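Choline dehydrogenase and related flavoproteins (Aspergillus oryzae, PDB 3Q9T) is a formate oxidase of the glucose-methanol-choline oxidoreductase family, a flavoenzyme with 8-formyl-FAD at its catalytic site. Local coordinates at residues V356-I361 with H391-F396; V419-V424 with I458-G463. One frame throughout, in Å; residues are numbered along the deposited sequence.

The two contacts follow one another along the chain: contact 1 closes at Phe396, before contact 2 opens at Val419. Their centres lie about 8 Å apart. They share one mixed sheet, in which strand 392-397 sits between strands 353-358 and 415-423. Contact 1 is a pair of neighbouring antiparallel strands; contact 2 packs the next strand against helix 454-473. Backbone bonds join the two, with Asp395 O 2.8 Å from Val420 N and Glu393 N 3.1 Å from Asp422 O. The same helix also touches Pro359, Ile361 and Leu394. It therefore covers one face of the sheet, while the side chain of Glu393, on the other face, is about 7 Å from the 8-formyl-FAD.

Contact 1: V356-I361 with H391-F396; sequences VGFPRI and HFELDF
Strands 356-358 and 392-396 run antiparallel. Gly357 and Leu394 form a hydrogen-bonded pair: Gly357 N gives a bond of 2.8 Å to Leu394 O, and Leu394 N one of 2.7 Å to Gly357 O. Both are nearly straight. Beyond Phe358 the regular strand pairing ends, but the segments stay joined: Pro359 O accepts His391 N at 2.9 Å and, weakly, Phe392 N.

His391 reaches back to the other segment. His391 CB lies 3.8 Å from Pro359 O. With CG anti to the carbonyl carbon (chi1 -71°), the ring passes alongside Arg360. His391 ND1 accepts a bond from Ile361 N at 3.0 Å, and that N lies in the ring plane. CE1 is near the Arg360 guanidinium. NE2, at the tip, sits over one face of that guanidinium, turned 50° from the ring, and is bonded to Asp382. This suggests a neutral ring with its proton on NE2. Asp382 also pairs with Arg360, which has Asp362 as a second acid partner.

Ile361, the N-cap residue of helix 362-365, puts CD1 3.6 Å from CE2 at the Phe392 ring edge. On the sheet face of Val356 and Asp395, Phe358 CE2 packs 3.5 Å from Glu393 CB. Glu393 OE2 accepts the backbone N of Arg553, whose NH2 forms a salt bridge with Asp395 OD2. The antiparallel pair is consistent with the large sheet of the substrate-binding domain in GMC oxidoreductases.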
loop_
_atom_site.group_PDB
_atom_site.type_symbol
_atom_site.label_atom_id
_atom_site.label_comp_id
_atom_site.label_asym_id
_atom_site.label_seq_id
_atom_site.Cartn_x
_atom_site.Cartn_y
_atom_site.Cartn_z
ATOM N N VAL A 356 7.978 26.304 14.727
ATOM C CA VAL A 356 8.613 25.060 14.337
ATOM C C VAL A 356 9.659 24.688 15.377
ATOM O O VAL A 356 10.453 25.548 15.807
ATOM C CB VAL A 356 9.298 25.203 12.940
ATOM C CG1 VAL A 356 10.168 23.994 12.640
ATOM C CG2 VAL A 356 8.259 25.440 11.845
ATOM N N GLY A 357 9.687 23.410 15.760
ATOM C CA GLY A 357 10.603 22.947 16.792
ATOM C C GLY A 357 11.702 21.994 16.337
ATOM O O GLY A 357 11.471 21.065 15.562
ATOM N N PHE A 358 12.912 22.215 16.830
ATOM C CA PHE A 358 14.036 21.349 16.479
ATOM C C PHE A 358 14.700 20.748 17.722
ATOM O O PHE A 358 15.778 21.170 18.131
ATOM C CB PHE A 358 15.052 22.114 15.621
ATOM C CG PHE A 358 14.492 22.601 14.307
ATOM C CD1 PHE A 358 14.046 23.899 14.166
ATOM C CD2 PHE A 358 14.402 21.744 13.213
ATOM C CE1 PHE A 358 13.536 24.339 12.952
ATOM C CE2 PHE A 358 13.904 22.178 12.005
ATOM C CZ PHE A 358 13.465 23.474 11.875
ATOM N N PRO A 359 14.049 19.752 18.326
ATOM C CA PRO A 359 14.537 19.206 19.589
ATOM C C PRO A 359 15.444 18.007 19.395
ATOM O O PRO A 359 15.466 17.404 18.326
ATOM C CB PRO A 359 13.254 18.728 20.252
ATOM C CG PRO A 359 12.444 18.227 19.089
ATOM C CD PRO A 359 12.721 19.214 17.972
ATOM N N ARG A 360 16.208 17.691 20.429
ATOM C CA ARG A 360 16.788 16.369 20.579
ATOM C C ARG A 360 15.909 15.655 21.601
ATOM O O ARG A 360 15.167 16.295 22.352
ATOM C CB ARG A 360 18.246 16.435 21.054
ATOM C CG ARG A 360 19.210 16.989 19.993
ATOM C CD ARG A 360 20.668 16.916 20.449
ATOM N NE ARG A 360 21.079 15.547 20.740
ATOM C CZ ARG A 360 21.762 14.781 19.901
ATOM N NH1 ARG A 360 22.126 15.259 18.714
ATOM N NH2 ARG A 360 22.088 13.543 20.241
ATOM N N ILE A 361 15.969 14.331 21.620
ATOM C CA ILE A 361 15.123 13.563 22.518
ATOM C C ILE A 361 15.952 12.476 23.167
ATOM O O ILE A 361 15.494 11.350 23.372
ATOM C CB ILE A 361 13.920 12.965 21.772
ATOM C CG1 ILE A 361 14.391 11.999 20.686
ATOM C CG2 ILE A 361 13.055 14.076 21.153
ATOM C CD1 ILE A 361 13.334 10.967 20.341
ATOM N N HIS A 391 17.098 15.899 16.453
ATOM C CA HIS A 391 16.518 14.624 16.045
ATOM C C HIS A 391 15.263 14.830 15.198
ATOM O O HIS A 391 14.970 14.030 14.302
ATOM C CB HIS A 391 16.191 13.774 17.268
ATOM C CG HIS A 391 17.397 13.249 17.968
ATOM N ND1 HIS A 391 17.519 13.239 19.340
ATOM C CD2 HIS A 391 18.543 12.713 17.483
ATOM C CE1 HIS A 391 18.681 12.706 19.674
ATOM N NE2 HIS A 391 19.327 12.387 18.565
ATOM N N PHE A 392 14.523 15.901 15.474
ATOM C CA PHE A 392 13.265 16.144 14.769
ATOM C C PHE A 392 13.094 17.574 14.321
ATOM O O PHE A 392 13.687 18.486 14.887
ATOM C CB PHE A 392 12.065 15.760 15.634
ATOM C CG PHE A 392 11.949 14.287 15.868
ATOM C CD1 PHE A 392 11.119 13.514 15.065
ATOM C CD2 PHE A 392 12.698 13.667 16.872
ATOM C CE1 PHE A 392 11.028 12.136 15.271
ATOM C CE2 PHE A 392 12.613 12.299 17.087
ATOM C CZ PHE A 392 11.781 11.525 16.282
ATOM N N GLU A 393 12.297 17.741 13.270
ATOM C CA GLU A 393 11.615 19.006 13.027
ATOM C C GLU A 393 10.165 18.747 13.374
ATOM O O GLU A 393 9.537 17.833 12.824
ATOM C CB GLU A 393 11.736 19.484 11.575
ATOM C CG GLU A 393 10.706 20.563 11.228
ATOM C CD GLU A 393 10.963 21.266 9.888
ATOM O OE1 GLU A 393 10.085 22.048 9.450
ATOM O OE2 GLU A 393 12.035 21.060 9.276
ATOM N N LEU A 394 9.652 19.524 14.319
ATOM C CA LEU A 394 8.251 19.449 14.704
ATOM C C LEU A 394 7.490 20.650 14.165
ATOM O O LEU A 394 7.659 21.780 14.642
ATOM C CB LEU A 394 8.126 19.382 16.221
ATOM C CG LEU A 394 8.885 18.214 16.821
ATOM C CD1 LEU A 394 8.802 18.228 18.368
ATOM C CD2 LEU A 394 8.342 16.915 16.226
ATOM N N ASP A 395 6.670 20.404 13.151
ATOM C CA ASP A 395 5.854 21.442 12.557
ATOM C C ASP A 395 4.489 21.459 13.185
ATOM O O ASP A 395 3.770 20.458 13.159
ATOM C CB ASP A 395 5.725 21.233 11.044
ATOM C CG ASP A 395 7.072 21.141 10.370
ATOM O OD1 ASP A 395 7.941 22.012 10.653
ATOM O OD2 ASP A 395 7.270 20.181 9.590
ATOM N N PHE A 396 4.131 22.611 13.738
ATOM C CA PHE A 396 2.839 22.776 14.363
ATOM C C PHE A 396 1.892 23.526 13.453
ATOM O O PHE A 396 1.770 24.741 13.545
ATOM C CB PHE A 396 3.012 23.479 15.701
ATOM C CG PHE A 396 3.940 22.750 16.624
ATOM C CD1 PHE A 396 3.482 21.682 17.375
ATOM C CD2 PHE A 396 5.273 23.107 16.711
ATOM C CE1 PHE A 396 4.334 20.985 18.209
ATOM C CE2 PHE A 396 6.136 22.414 17.547
ATOM C CZ PHE A 396 5.668 21.354 18.295
#

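Contact 2: V419-V424 with I458-G463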
loop_
_atom_site.group_PDB
_atom_site.type_symbol
_atom_site.label_atom_id
_atom_site.label_comp_id
_atom_site.label_asym_id
_atom_site.label_seq_id
_atom_site.Cartn_x
_atom_site.Cartn_y
_atom_site.Cartn_z
ATOM N N VAL A 419 0.226 18.145 13.890
ATOM C CA VAL A 419 1.638 18.103 14.257
ATOM C C VAL A 419 2.374 17.170 13.311
ATOM O O VAL A 419 2.065 15.979 13.231
ATOM C CB VAL A 419 1.857 17.571 15.700
ATOM C CG1 VAL A 419 3.341 17.457 16.006
ATOM C CG2 VAL A 419 1.174 18.455 16.714
ATOM N N VAL A 420 3.350 17.704 12.588
ATOM C CA VAL A 420 4.137 16.878 11.695
ATOM C C VAL A 420 5.414 16.431 12.423
ATOM O O VAL A 420 6.302 17.241 12.700
ATOM C CB VAL A 420 4.465 17.628 10.381
ATOM C CG1 VAL A 420 5.167 16.711 9.421
ATOM C CG2 VAL A 420 3.186 18.164 9.744
ATOM N N VAL A 421 5.483 15.152 12.769
ATOM C CA VAL A 421 6.674 14.627 13.430
ATOM C C VAL A 421 7.637 14.087 12.366
ATOM O O VAL A 421 7.475 12.988 11.809
ATOM C CB VAL A 421 6.330 13.594 14.532
ATOM C CG1 VAL A 421 7.561 13.248 15.342
ATOM C CG2 VAL A 421 5.281 14.166 15.454
ATOM N N ASP A 422 8.615 14.924 12.053
ATOM C CA ASP A 422 9.535 14.688 10.959
ATOM C C ASP A 422 10.886 14.201 11.511
ATOM O O ASP A 422 11.598 14.965 12.159
ATOM C CB ASP A 422 9.694 16.009 10.209
ATOM C CG ASP A 422 10.674 15.932 9.065
ATOM O OD1 ASP A 422 11.512 15.001 9.040
ATOM O OD2 ASP A 422 10.622 16.835 8.199
ATOM N N LEU A 423 11.226 12.935 11.265
ATOM C CA LEU A 423 12.527 12.385 11.707
ATOM C C LEU A 423 13.569 12.914 10.728
ATOM O O LEU A 423 13.616 12.540 9.542
ATOM C CB LEU A 423 12.513 10.867 11.677
ATOM C CG LEU A 423 13.415 9.982 12.536
ATOM C CD1 LEU A 423 13.813 8.762 11.710
ATOM C CD2 LEU A 423 14.646 10.690 13.090
ATOM N N VAL A 424 14.402 13.804 11.226
ATOM C CA VAL A 424 15.202 14.648 10.367
ATOM C C VAL A 424 16.606 14.035 10.177
ATOM O O VAL A 424 17.300 14.295 9.188
ATOM C CB VAL A 424 15.175 16.061 11.008
ATOM C CG1 VAL A 424 16.542 16.560 11.320
ATOM C CG2 VAL A 424 14.313 17.021 10.182
ATOM N N ILE A 458 11.947 3.356 16.571
ATOM C CA ILE A 458 12.038 3.697 17.993
ATOM C C ILE A 458 12.141 5.209 18.186
ATOM O O ILE A 458 11.492 5.767 19.061
ATOM C CB ILE A 458 13.226 2.972 18.668
ATOM C CG1 ILE A 458 12.894 1.491 18.785
ATOM C CG2 ILE A 458 13.552 3.582 20.024
ATOM C CD1 ILE A 458 14.090 0.595 18.795
ATOM N N ALA A 459 12.935 5.873 17.352
ATOM C CA ALA A 459 13.049 7.323 17.430
ATOM C C ALA A 459 11.724 7.998 17.064
ATOM O O ALA A 459 11.277 8.925 17.751
ATOM C CB ALA A 459 14.181 7.829 16.524
ATOM N N MET A 460 11.090 7.530 15.990
ATOM C CA MET A 460 9.833 8.134 15.555
ATOM C C MET A 460 8.777 7.988 16.629
ATOM O O MET A 460 8.066 8.942 16.939
ATOM C CB MET A 460 9.326 7.555 14.230
ATOM C CG MET A 460 7.989 8.164 13.807
ATOM S SD MET A 460 8.146 9.937 13.505
ATOM C CE MET A 460 8.691 9.932 11.765
ATOM N N ARG A 461 8.683 6.791 17.199
ATOM C CA ARG A 461 7.821 6.561 18.366
ATOM C C ARG A 461 8.101 7.602 19.461
ATOM O O ARG A 461 7.193 8.274 19.961
ATOM C CB ARG A 461 8.062 5.158 18.921
ATOM C CG ARG A 461 7.199 4.782 20.119
ATOM C CD ARG A 461 8.088 4.221 21.208
ATOM N NE ARG A 461 8.578 2.909 20.857
ATOM C CZ ARG A 461 9.668 2.338 21.352
ATOM N NH1 ARG A 461 10.434 2.962 22.248
ATOM N NH2 ARG A 461 9.982 1.115 20.943
ATOM N N GLU A 462 9.366 7.735 19.834
ATOM C CA GLU A 462 9.735 8.639 20.923
ATOM C C GLU A 462 9.537 10.121 20.608
ATOM O O GLU A 462 9.377 10.923 21.523
ATOM C CB GLU A 462 11.164 8.360 21.395
ATOM C CG GLU A 462 11.310 6.964 22.011
ATOM C CD GLU A 462 10.272 6.719 23.093
ATOM O OE1 GLU A 462 10.044 7.643 23.899
ATOM O OE2 GLU A 462 9.669 5.626 23.120
ATOM N N GLY A 463 9.542 10.487 19.324
ATOM C CA GLY A 463 9.305 11.872 18.948
ATOM C C GLY A 463 7.823 12.214 18.967
ATOM O O GLY A 463 7.435 13.357 19.189
#
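Strand 419-423 and helix 458-463 run roughly antiparallel, their directions 149° apart, and their axes approach to 8.8 Å. The strand is extended, so its side chains alternate. Val421 and Leu423 point toward the helix, whereas Asp422 points away. The helix meets them with Ala459, Met460 and Gly463, which lie on its near side. Arg461 turns away from the strand and forms a salt bridge with the neighbouring Glu462. Arg461 also pairs with Asp368, and Glu462 with Arg465.

Met460 and Val421 share the main part of the contact almost equally. The CG of Met460 is anti to the backbone N (chi1 178°), and the chain then bends at both chi2 and chi3. The bends bring the thioether in across the strand. Met460 SD comes within 3.8 Å of Val421 CG1, the two side chains crossing obliquely. Met460 CE ends 3.3 Å from Val421 O and 3.9 Å from Leu423 CB. It thus rests over the strand backbone between two inward residues.

Val421 also has its CG1 anti to the backbone N. Gly463 has no side chain, so Val421 CG1 rests directly on its backbone, 3.8 Å from Gly463 C. Leu423 reaches Ala459 more loosely, its CD2 4.5 Å from Ala459 CB. Strand 308-316 borders the same core: Phe312 touches Val421, and Val310 touches Met460. From the strand on the other flank, Phe392 and Leu394 also pack on Val421.

All five touching residues are buried, and what they exchange is van der Waals contact. Val421 O joins this packing, and the Val421 backbone is hydrogen-bonded to that of Val310 in the neighbouring strand. The chemistry is consistent with an apolar interface stabilised by close packing and burial; Arg461 and Glu462 take no part in it.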